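Local coordinates for glycosyl hydrolases family 2, sugar binding domain protein (Bacteroides uniformis str. 3978 T3 ii, PDB 6D1P) that is a gut-bacterial beta-glucuronidase of glycoside hydrolase family 2, and so probably cleaves the O-glycosidic bond of beta-glucuronides, at residues 86-92 with 166-172; 461-467 with 475-481; 652-657 with 678-683. The contacts are given in a common frame with arbitrary orientation. Residue numbers count along the deposited sequence, not the author numbering.

Interaction 1 (86-92 with 166-172); sequences YQGPGWY and IRCDNSR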
loop_
_atom_site.group_PDB
_atom_site.type_symbol
_atom_site.label_atom_id
_atom_site.label_comp_id
_atom_site.label_asym_id
_atom_site.label_seq_id
_atom_site.Cartn_x
_atom_site.Cartn_y
_atom_site.Cartn_z
ATOM N N TYR A 86 1.574 1.415 -6.750
ATOM C CA TYR A 86 0.993 2.366 -5.813
ATOM C C TYR A 86 0.716 3.707 -6.497
ATOM O O TYR A 86 1.589 4.261 -7.175
ATOM C CB TYR A 86 1.927 2.547 -4.614
ATOM C CG TYR A 86 1.456 3.614 -3.669
ATOM C CD1 TYR A 86 0.465 3.344 -2.717
ATOM C CD2 TYR A 86 1.966 4.898 -3.738
ATOM C CE1 TYR A 86 0.017 4.323 -1.847
ATOM C CE2 TYR A 86 1.522 5.889 -2.886
ATOM C CZ TYR A 86 0.551 5.589 -1.928
ATOM O OH TYR A 86 0.108 6.576 -1.086
ATOM N N GLN A 87 -0.505 4.225 -6.335
ATOM C CA GLN A 87 -0.901 5.505 -6.935
ATOM C C GLN A 87 -1.567 6.341 -5.851
ATOM O O GLN A 87 -2.754 6.160 -5.549
ATOM C CB GLN A 87 -1.828 5.311 -8.139
ATOM C CG GLN A 87 -1.170 4.649 -9.303
ATOM C CD GLN A 87 -2.107 4.474 -10.487
ATOM O OE1 GLN A 87 -3.046 3.666 -10.453
ATOM N NE2 GLN A 87 -1.868 5.235 -11.522
ATOM N N GLY A 88 -0.804 7.266 -5.279
ATOM C CA GLY A 88 -1.252 7.993 -4.121
ATOM C C GLY A 88 -0.199 8.929 -3.567
ATOM O O GLY A 88 0.817 9.215 -4.200
ATOM N N PRO A 89 -0.441 9.443 -2.367
ATOM C CA PRO A 89 0.472 10.425 -1.777
ATOM C C PRO A 89 1.586 9.784 -0.948
ATOM O O PRO A 89 1.507 8.635 -0.507
ATOM C CB PRO A 89 -0.472 11.253 -0.892
ATOM C CG PRO A 89 -1.472 10.197 -0.392
ATOM C CD PRO A 89 -1.697 9.301 -1.598
ATOM N N GLY A 90 2.644 10.566 -0.754
ATOM C CA GLY A 90 3.758 10.192 0.098
ATOM C C GLY A 90 4.525 11.445 0.439
ATOM O O GLY A 90 4.373 12.476 -0.221
ATOM N N TRP A 91 5.353 11.356 1.482
ATOM C CA TRP A 91 6.011 12.533 2.040
ATOM C C TRP A 91 7.511 12.329 2.186
ATOM O O TRP A 91 7.963 11.252 2.575
ATOM C CB TRP A 91 5.443 12.879 3.424
ATOM C CG TRP A 91 4.128 13.633 3.461
ATOM C CD1 TRP A 91 2.867 13.097 3.522
ATOM C CD2 TRP A 91 3.958 15.054 3.498
ATOM N NE1 TRP A 91 1.926 14.098 3.586
ATOM C CE2 TRP A 91 2.572 15.309 3.567
ATOM C CE3 TRP A 91 4.843 16.138 3.474
ATOM C CZ2 TRP A 91 2.055 16.598 3.603
ATOM C CZ3 TRP A 91 4.324 17.419 3.513
ATOM C CH2 TRP A 91 2.946 17.637 3.581
ATOM N N TYR A 92 8.276 13.386 1.940
ATOM C CA TYR A 92 9.703 13.415 2.240
ATOM C C TYR A 92 10.002 14.527 3.241
ATOM O O TYR A 92 9.317 15.553 3.260
ATOM C CB TYR A 92 10.541 13.658 0.990
ATOM C CG TYR A 92 10.385 12.649 -0.110
ATOM C CD1 TYR A 92 9.354 12.749 -1.041
ATOM C CD2 TYR A 92 11.313 11.636 -0.268
ATOM C CE1 TYR A 92 9.242 11.839 -2.087
ATOM C CE2 TYR A 92 11.211 10.731 -1.296
ATOM C CZ TYR A 92 10.169 10.831 -2.203
ATOM O OH TYR A 92 10.079 9.908 -3.223
ATOM N N ILE A 166 8.370 17.660 1.654
ATOM C CA ILE A 166 7.852 17.667 0.295
ATOM C C ILE A 166 6.839 16.548 0.164
ATOM O O ILE A 166 7.163 15.383 0.429
ATOM C CB ILE A 166 8.963 17.496 -0.743
ATOM C CG1 ILE A 166 10.014 18.578 -0.539
ATOM C CG2 ILE A 166 8.362 17.585 -2.136
ATOM C CD1 ILE A 166 11.263 18.341 -1.302
ATOM N N ARG A 167 5.624 16.898 -0.254
ATOM C CA ARG A 167 4.558 15.935 -0.493
ATOM C C ARG A 167 4.480 15.677 -1.993
ATOM O O ARG A 167 4.312 16.619 -2.773
ATOM C CB ARG A 167 3.226 16.462 0.041
ATOM C CG ARG A 167 2.024 15.524 -0.110
ATOM C CD ARG A 167 0.724 16.229 0.341
ATOM N NE ARG A 167 -0.455 15.359 0.397
ATOM C CZ ARG A 167 -1.225 15.068 -0.648
ATOM N NH1 ARG A 167 -0.936 15.551 -1.857
ATOM N NH2 ARG A 167 -2.278 14.285 -0.501
ATOM N N CYS A 168 4.631 14.415 -2.399
ATOM C CA CYS A 168 4.444 14.007 -3.788
ATOM C C CYS A 168 3.234 13.098 -3.899
ATOM O O CYS A 168 2.950 12.312 -2.997
ATOM C CB CYS A 168 5.664 13.270 -4.349
ATOM S SG CYS A 168 7.060 14.343 -4.634
ATOM N N ASP A 169 2.518 13.213 -5.006
ATOM C CA ASP A 169 1.318 12.418 -5.192
ATOM C C ASP A 169 1.224 11.971 -6.645
ATOM O O ASP A 169 1.388 12.787 -7.564
ATOM C CB ASP A 169 0.070 13.218 -4.780
ATOM C CG ASP A 169 -1.211 12.492 -5.105
ATOM O OD1 ASP A 169 -1.736 11.798 -4.220
ATOM O OD2 ASP A 169 -1.689 12.597 -6.262
ATOM N N ASN A 170 0.979 10.673 -6.846
ATOM C CA ASN A 170 0.674 10.109 -8.156
ATOM C C ASN A 170 -0.653 9.350 -8.105
ATOM O O ASN A 170 -0.800 8.266 -8.674
ATOM C CB ASN A 170 1.819 9.217 -8.671
ATOM C CG ASN A 170 1.926 7.885 -7.903
ATOM O OD1 ASN A 170 1.493 7.773 -6.740
ATOM N ND2 ASN A 170 2.488 6.876 -8.556
ATOM N N SER A 171 -1.640 9.918 -7.413
ATOM C CA SER A 171 -3.000 9.402 -7.508
ATOM C C SER A 171 -3.502 9.496 -8.947
ATOM O O SER A 171 -3.107 10.377 -9.713
ATOM C CB SER A 171 -3.949 10.170 -6.581
ATOM O OG SER A 171 -3.507 10.119 -5.238
ATOM N N ARG A 172 -4.389 8.573 -9.303
ATOM C CA ARG A 172 -5.049 8.628 -10.599
ATOM C C ARG A 172 -5.879 9.895 -10.725
ATOM O O ARG A 172 -6.662 10.222 -9.835
ATOM C CB ARG A 172 -5.938 7.407 -10.772
ATOM C CG ARG A 172 -5.184 6.135 -10.744
ATOM C CD ARG A 172 -6.096 4.961 -10.847
ATOM N NE ARG A 172 -6.612 4.762 -12.199
ATOM C CZ ARG A 172 -5.984 4.065 -13.147
ATOM N NH1 ARG A 172 -4.798 3.516 -12.906
ATOM N NH2 ARG A 172 -6.547 3.912 -14.335
HETATM O O HOH W 1 -4.898 6.660 -7.135
HETATM O O HOH W 2 0.226 7.393 -11.135
#
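Strands 89-92 and 166-169 run antiparallel, their axes 4.7 Å apart at closest with 155° between directions. Two hydrogen-bonded pairs zip them together: G90 N to C168 O and C168 N to G90 O are each 2.9 Å, while Y92 N to I166 O is 2.7 Å and I166 N to Y92 O is 2.8 Å. P89-D169 and W91-R167 are the non-hydrogen-bonded pairs. Past the last bridge, N170 carries the bonding on, its side-chain amide standing in for backbone: N170 N donates to G88 O (3.0 Å), N170 OD1 accepts from G88 N (2.8 Å) and N170 ND2 donates to Y86 O (3.1 Å). Next to it, D169 OD2 takes S171 N (2.9 Å) in an Asx turn. These are the two middle strands of a six-stranded antiparallel sheet in the sugar-binding domain, a beta-sandwich in GH2 enzymes. On the W91 face, R167 CB sits 3.5 Å from the centroid of the indole's six-membered ring, almost exactly on its normal, a CH-pi contact. The R167 guanidinium then runs on over P89, and D41 takes both R167 NE and W91 NE1. On the other face Y92 packs beside I166 and C168, with its hydroxyl held by H71. At the loop end R172 NH1 donates to Q87 OE1 (3.0 Å); R172 also makes a salt bridge to E47 of the second subunit, and Q87 NE2 binds D180.

Interaction 2 (461-467 with 475-481); sequences RSTAIRR and VDVYSPT. With SCN (thiocyanate ion), chain I.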
loop_
_atom_site.group_PDB
_atom_site.type_symbol
_atom_site.label_atom_id
_atom_site.label_comp_id
_atom_site.label_asym_id
_atom_site.label_seq_id
_atom_site.Cartn_x
_atom_site.Cartn_y
_atom_site.Cartn_z
ATOM N N ARG A 461 12.205 24.791 -35.084
ATOM C CA ARG A 461 12.052 23.342 -35.026
ATOM C C ARG A 461 10.681 22.935 -35.535
ATOM O O ARG A 461 9.768 23.756 -35.642
ATOM C CB ARG A 461 12.284 22.825 -33.612
ATOM C CG ARG A 461 13.723 23.029 -33.133
ATOM C CD ARG A 461 13.950 22.294 -31.834
ATOM N NE ARG A 461 15.307 22.391 -31.316
ATOM C CZ ARG A 461 15.803 23.473 -30.726
ATOM N NH1 ARG A 461 15.075 24.572 -30.616
ATOM N NH2 ARG A 461 17.045 23.456 -30.266
ATOM N N SER A 462 10.548 21.658 -35.872
ATOM C CA SER A 462 9.286 21.139 -36.384
ATOM C C SER A 462 8.474 20.450 -35.286
ATOM O O SER A 462 9.026 19.845 -34.360
ATOM C CB SER A 462 9.522 20.166 -37.543
ATOM O OG SER A 462 9.986 20.873 -38.674
ATOM N N THR A 463 7.149 20.562 -35.404
ATOM C CA THR A 463 6.220 19.831 -34.562
ATOM C C THR A 463 5.911 18.477 -35.181
ATOM O O THR A 463 5.906 18.314 -36.406
ATOM C CB THR A 463 4.917 20.605 -34.353
ATOM O OG1 THR A 463 4.225 20.721 -35.594
ATOM C CG2 THR A 463 5.189 21.985 -33.788
ATOM N N ALA A 464 5.670 17.495 -34.311
ATOM C CA ALA A 464 5.253 16.160 -34.714
ATOM C C ALA A 464 4.134 15.682 -33.785
ATOM O O ALA A 464 3.954 16.211 -32.685
ATOM C CB ALA A 464 6.439 15.179 -34.684
ATOM N N ILE A 465 3.366 14.681 -34.249
ATOM C CA ILE A 465 2.572 13.814 -33.378
ATOM C C ILE A 465 2.620 12.405 -33.947
ATOM O O ILE A 465 3.111 12.176 -35.052
ATOM C CB ILE A 465 1.099 14.252 -33.221
ATOM C CG1 ILE A 465 0.389 14.222 -34.582
ATOM C CG2 ILE A 465 0.997 15.596 -32.502
ATOM C CD1 ILE A 465 -1.083 14.623 -34.549
ATOM N N ARG A 466 2.079 11.458 -33.178
ATOM C CA ARG A 466 2.020 10.055 -33.571
ATOM C C ARG A 466 0.596 9.527 -33.434
ATOM O O ARG A 466 -0.032 9.687 -32.382
ATOM C CB ARG A 466 2.978 9.178 -32.734
ATOM C CG ARG A 466 3.008 7.731 -33.256
ATOM C CD ARG A 466 3.811 6.733 -32.441
ATOM N NE ARG A 466 3.470 5.395 -32.905
ATOM C CZ ARG A 466 2.469 4.676 -32.411
ATOM N NH1 ARG A 466 1.759 5.163 -31.406
ATOM N NH2 ARG A 466 2.183 3.481 -32.908
ATOM N N ARG A 467 0.095 8.900 -34.501
ATOM C CA ARG A 467 -1.165 8.154 -34.510
ATOM C C ARG A 467 -2.341 9.026 -34.061
ATOM O O ARG A 467 -2.860 8.901 -32.952
ATOM C CB ARG A 467 -1.087 6.905 -33.629
ATOM C CG ARG A 467 -2.010 5.810 -34.099
ATOM C CD ARG A 467 -2.228 4.751 -33.061
ATOM N NE ARG A 467 -3.393 5.070 -32.230
ATOM C CZ ARG A 467 -4.011 4.178 -31.461
ATOM N NH1 ARG A 467 -3.562 2.935 -31.430
ATOM N NH2 ARG A 467 -5.088 4.517 -30.743
ATOM N N VAL A 475 0.328 19.247 -37.943
ATOM C CA VAL A 475 1.729 19.389 -37.540
ATOM C C VAL A 475 2.669 19.385 -38.737
ATOM O O VAL A 475 2.256 19.137 -39.879
ATOM C CB VAL A 475 2.142 18.260 -36.587
ATOM C CG1 VAL A 475 1.301 18.285 -35.338
ATOM C CG2 VAL A 475 2.007 16.919 -37.310
ATOM N N ASP A 476 3.957 19.624 -38.481
ATOM C CA ASP A 476 4.918 19.560 -39.574
ATOM C C ASP A 476 5.217 18.118 -39.979
ATOM O O ASP A 476 5.188 17.788 -41.166
ATOM C CB ASP A 476 6.186 20.304 -39.189
ATOM C CG ASP A 476 5.909 21.741 -38.830
ATOM O OD1 ASP A 476 5.320 22.451 -39.682
ATOM O OD2 ASP A 476 6.264 22.157 -37.704
ATOM N N VAL A 477 5.474 17.231 -39.010
ATOM C CA VAL A 477 5.879 15.862 -39.297
ATOM C C VAL A 477 4.931 14.885 -38.609
ATOM O O VAL A 477 4.558 15.070 -37.446
ATOM C CB VAL A 477 7.339 15.611 -38.870
ATOM C CG1 VAL A 477 7.741 14.201 -39.226
ATOM C CG2 VAL A 477 8.276 16.616 -39.543
ATOM N N TYR A 478 4.559 13.827 -39.322
ATOM C CA TYR A 478 3.528 12.922 -38.851
ATOM C C TYR A 478 4.006 11.479 -38.889
ATOM O O TYR A 478 4.673 11.061 -39.845
ATOM C CB TYR A 478 2.251 13.039 -39.683
ATOM C CG TYR A 478 1.192 12.098 -39.194
ATOM C CD1 TYR A 478 0.509 12.369 -38.025
ATOM C CD2 TYR A 478 0.900 10.924 -39.873
ATOM C CE1 TYR A 478 -0.452 11.509 -37.542
ATOM C CE2 TYR A 478 -0.070 10.053 -39.401
ATOM C CZ TYR A 478 -0.739 10.359 -38.221
ATOM O OH TYR A 478 -1.709 9.530 -37.704
ATOM N N SER A 479 3.643 10.722 -37.851
ATOM C CA SER A 479 3.870 9.286 -37.785
ATOM C C SER A 479 2.532 8.577 -37.660
ATOM O O SER A 479 1.769 8.875 -36.726
ATOM C CB SER A 479 4.759 8.921 -36.590
ATOM O OG SER A 479 4.912 7.516 -36.504
ATOM N N PRO A 480 2.191 7.647 -38.541
ATOM C CA PRO A 480 1.026 6.790 -38.273
ATOM C C PRO A 480 1.447 5.614 -37.420
ATOM O O PRO A 480 2.565 5.628 -36.901
ATOM C CB PRO A 480 0.581 6.353 -39.667
ATOM C CG PRO A 480 1.913 6.297 -40.446
ATOM C CD PRO A 480 2.773 7.408 -39.875
ATOM N N THR A 481 0.601 4.599 -37.267
ATOM C CA THR A 481 0.976 3.399 -36.535
ATOM C C THR A 481 1.251 2.306 -37.555
ATOM O O THR A 481 0.388 1.996 -38.370
ATOM C CB THR A 481 -0.103 2.979 -35.519
ATOM O OG1 THR A 481 0.255 1.734 -34.903
ATOM C CG2 THR A 481 -1.470 2.822 -36.158
HETATM S S SCN I . 0.262 -2.650 -38.174
HETATM C C SCN I . -0.732 -1.614 -37.137
HETATM N N SCN I . -1.225 -0.946 -36.293
#
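Follow I465 first: its side chain is the bump that drops into a hollow between V475 and Y478. CG2 of I465 lies 3.9 Å from V475 CG1, and I465 CG1 is 3.9 Å from CD1 at the edge of the Y478 ring; M447 of helix 440-457 covers this side. T463 fits beside V475 (OG1 to CB 3.4 Å), where H451 also binds the T463 hydroxyl. On the opposite face the small A464 leaves room for V477, CB to CB 4.3 Å, and R466 CG rests 3.8 Å from S479 OG before its guanidinium meets E428. Beneath this relief the strands are parallel, 14° apart. V477 N to T463 O (2.9 Å), S479 N to I465 O (3.2 Å) and R467 N to S479 O (2.8 Å) join them, and D476 OD2, also bound by H455, receives T463 N at 2.9 Å. Neighbouring parallel strands, one face against a helix and the other carrying R466 inward, form part of the wall of the family's TIM barrel.

Interaction 3 (652-657 with 678-683); sequences VELFVN and WNVPLR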
loop_
_atom_site.group_PDB
_atom_site.type_symbol
_atom_site.label_atom_id
_atom_site.label_comp_id
_atom_site.label_asym_id
_atom_site.label_seq_id
_atom_site.Cartn_x
_atom_site.Cartn_y
_atom_site.Cartn_z
ATOM N N VAL A 652 33.153 -13.200 -42.935
ATOM C CA VAL A 652 33.032 -13.926 -41.684
ATOM C C VAL A 652 33.189 -15.393 -42.005
ATOM O O VAL A 652 32.550 -15.899 -42.934
ATOM C CB VAL A 652 31.675 -13.679 -40.990
ATOM C CG1 VAL A 652 31.487 -14.650 -39.836
ATOM C CG2 VAL A 652 31.581 -12.236 -40.528
ATOM N N GLU A 653 34.029 -16.079 -41.245
ATOM C CA GLU A 653 34.172 -17.517 -41.371
ATOM C C GLU A 653 33.622 -18.201 -40.126
ATOM O O GLU A 653 33.911 -17.786 -38.995
ATOM C CB GLU A 653 35.631 -17.910 -41.606
ATOM C CG GLU A 653 35.806 -19.412 -41.751
ATOM C CD GLU A 653 37.128 -19.814 -42.394
ATOM O OE1 GLU A 653 37.174 -20.968 -42.876
ATOM O OE2 GLU A 653 38.085 -18.988 -42.416
ATOM N N LEU A 654 32.837 -19.251 -40.348
ATOM C CA LEU A 654 32.240 -20.038 -39.289
ATOM C C LEU A 654 33.015 -21.334 -39.128
ATOM O O LEU A 654 33.441 -21.941 -40.116
ATOM C CB LEU A 654 30.773 -20.345 -39.602
ATOM C CG LEU A 654 29.996 -20.929 -38.427
ATOM C CD1 LEU A 654 29.765 -19.852 -37.374
ATOM C CD2 LEU A 654 28.689 -21.560 -38.886
ATOM N N PHE A 655 33.199 -21.752 -37.881
ATOM C CA PHE A 655 33.798 -23.043 -37.581
ATOM C C PHE A 655 32.861 -23.789 -36.650
ATOM O O PHE A 655 32.374 -23.216 -35.666
ATOM C CB PHE A 655 35.174 -22.911 -36.919
ATOM C CG PHE A 655 36.137 -22.017 -37.648
ATOM C CD1 PHE A 655 37.067 -22.549 -38.533
ATOM C CD2 PHE A 655 36.159 -20.654 -37.400
ATOM C CE1 PHE A 655 37.975 -21.722 -39.188
ATOM C CE2 PHE A 655 37.059 -19.819 -38.059
ATOM C CZ PHE A 655 37.968 -20.358 -38.951
ATOM N N VAL A 656 32.618 -25.057 -36.955
ATOM C CA VAL A 656 31.810 -25.933 -36.122
ATOM C C VAL A 656 32.669 -27.130 -35.722
ATOM O O VAL A 656 33.153 -27.874 -36.590
ATOM C CB VAL A 656 30.533 -26.373 -36.846
ATOM C CG1 VAL A 656 29.686 -27.261 -35.937
ATOM C CG2 VAL A 656 29.764 -25.144 -37.278
ATOM N N ASN A 657 32.874 -27.300 -34.409
ATOM C CA ASN A 657 33.663 -28.412 -33.864
ATOM C C ASN A 657 35.041 -28.501 -34.526
ATOM O O ASN A 657 35.524 -29.582 -34.867
ATOM C CB ASN A 657 32.892 -29.731 -33.992
ATOM C CG ASN A 657 31.702 -29.809 -33.045
ATOM O OD1 ASN A 657 31.699 -29.174 -31.987
ATOM N ND2 ASN A 657 30.694 -30.599 -33.412
ATOM N N TRP A 678 24.943 -20.223 -42.152
ATOM C CA TRP A 678 25.371 -21.566 -42.521
ATOM C C TRP A 678 24.354 -22.582 -42.022
ATOM O O TRP A 678 23.730 -22.399 -40.973
ATOM C CB TRP A 678 26.731 -21.931 -41.908
ATOM C CG TRP A 678 27.859 -21.107 -42.393
ATOM C CD1 TRP A 678 28.822 -21.487 -43.285
ATOM C CD2 TRP A 678 28.162 -19.755 -42.025
ATOM N NE1 TRP A 678 29.711 -20.457 -43.489
ATOM C CE2 TRP A 678 29.326 -19.381 -42.734
ATOM C CE3 TRP A 678 27.564 -18.826 -41.172
ATOM C CZ2 TRP A 678 29.904 -18.126 -42.606
ATOM C CZ3 TRP A 678 28.135 -17.564 -41.061
ATOM C CH2 TRP A 678 29.294 -17.231 -41.767
ATOM N N ASN A 679 24.184 -23.655 -42.777
ATOM C CA ASN A 679 23.528 -24.849 -42.270
ATOM C C ASN A 679 24.607 -25.864 -41.931
ATOM O O ASN A 679 25.617 -25.964 -42.630
ATOM C CB ASN A 679 22.535 -25.421 -43.277
ATOM C CG ASN A 679 21.293 -24.562 -43.406
ATOM O OD1 ASN A 679 21.307 -23.380 -43.052
ATOM N ND2 ASN A 679 20.216 -25.146 -43.908
ATOM N N VAL A 680 24.422 -26.575 -40.830
ATOM C CA VAL A 680 25.534 -27.312 -40.241
ATOM C C VAL A 680 25.004 -28.573 -39.569
ATOM O O VAL A 680 23.887 -28.566 -39.036
ATOM C CB VAL A 680 26.304 -26.431 -39.239
ATOM C CG1 VAL A 680 27.386 -27.217 -38.564
ATOM C CG2 VAL A 680 26.911 -25.186 -39.909
ATOM N N PRO A 681 25.743 -29.681 -39.587
ATOM C CA PRO A 681 25.395 -30.793 -38.703
ATOM C C PRO A 681 25.806 -30.464 -37.279
ATOM O O PRO A 681 26.840 -29.832 -37.035
ATOM C CB PRO A 681 26.218 -31.961 -39.261
ATOM C CG PRO A 681 27.435 -31.292 -39.821
ATOM C CD PRO A 681 26.892 -30.018 -40.454
ATOM N N LEU A 682 24.976 -30.881 -36.334
ATOM C CA LEU A 682 25.332 -30.841 -34.928
ATOM C C LEU A 682 25.228 -32.254 -34.389
ATOM O O LEU A 682 24.308 -33.004 -34.746
ATOM C CB LEU A 682 24.424 -29.889 -34.131
ATOM C CG LEU A 682 24.313 -28.443 -34.634
ATOM C CD1 LEU A 682 23.188 -27.708 -33.919
ATOM C CD2 LEU A 682 25.628 -27.713 -34.460
ATOM N N ARG A 683 26.186 -32.635 -33.568
ATOM C CA ARG A 683 26.054 -33.942 -32.957
ATOM C C ARG A 683 25.254 -33.827 -31.670
ATOM O O ARG A 683 25.147 -32.750 -31.073
ATOM C CB ARG A 683 27.418 -34.569 -32.686
ATOM C CG ARG A 683 28.479 -33.597 -32.216
ATOM C CD ARG A 683 29.838 -34.261 -32.272
ATOM N NE ARG A 683 30.928 -33.304 -32.120
ATOM C CZ ARG A 683 32.200 -33.574 -32.413
ATOM N NH1 ARG A 683 32.534 -34.775 -32.878
ATOM N NH2 ARG A 683 33.140 -32.648 -32.249
#
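W678 loses the most surface here, and L654 is what covers it. CB of L654 stands 3.6 Å from the centroid of the indole's six-membered ring, 13° off the normal, so this is a CH-pi contact over the ring face. V652 closes the far edge of the indole, its CG1 3.9 Å from W678 CH2. The strand axes run almost the same way (11°) but come no closer than 9.5 Å, too far for a ladder: the strands belong to two different sheets packed face to face in a beta-sandwich, with W678, V680, L654 and V656 filling the gap. V656 CG2 meets V680 CG1 at 3.4 Å. N657, third in buried area, ends the row: its ND2 comes within 3.0 Å of R683 NE, but both are donors. N657 instead turns to strand 685-695, its OD1 accepting from K688 N and its ND2 donating to N687 OD1. With no hydrogen bond joining these two segments, the sheets are held across this contact by apolar packing, and the polar tip of N657 is satisfied by its own sheet.

How the interactions relate
The three contacts follow one another along the chain, in the sugar-binding domain, the TIM barrel and the DUF4982 domain, and none touches another. Interactions 1 and 2 are the closest pair, with centres 33 Å and nearest atoms about 16 Å apart. Interaction 3 is remote: its centre lies 46 Å from that of interaction 2 and 57 Å from that of interaction 1. Interaction 2 is probably nearest the active site, which in GH2 enzymes opens at the C-terminal ends of the barrel strands; a glycerol, probably from the crystallisation liquor, lies about 3 Å from the R466 side chain, consistent with a pocket there. Interaction 1 lies near a potassium ion, about 6 Å from the R172 side chain, and is the one reaching the second subunit.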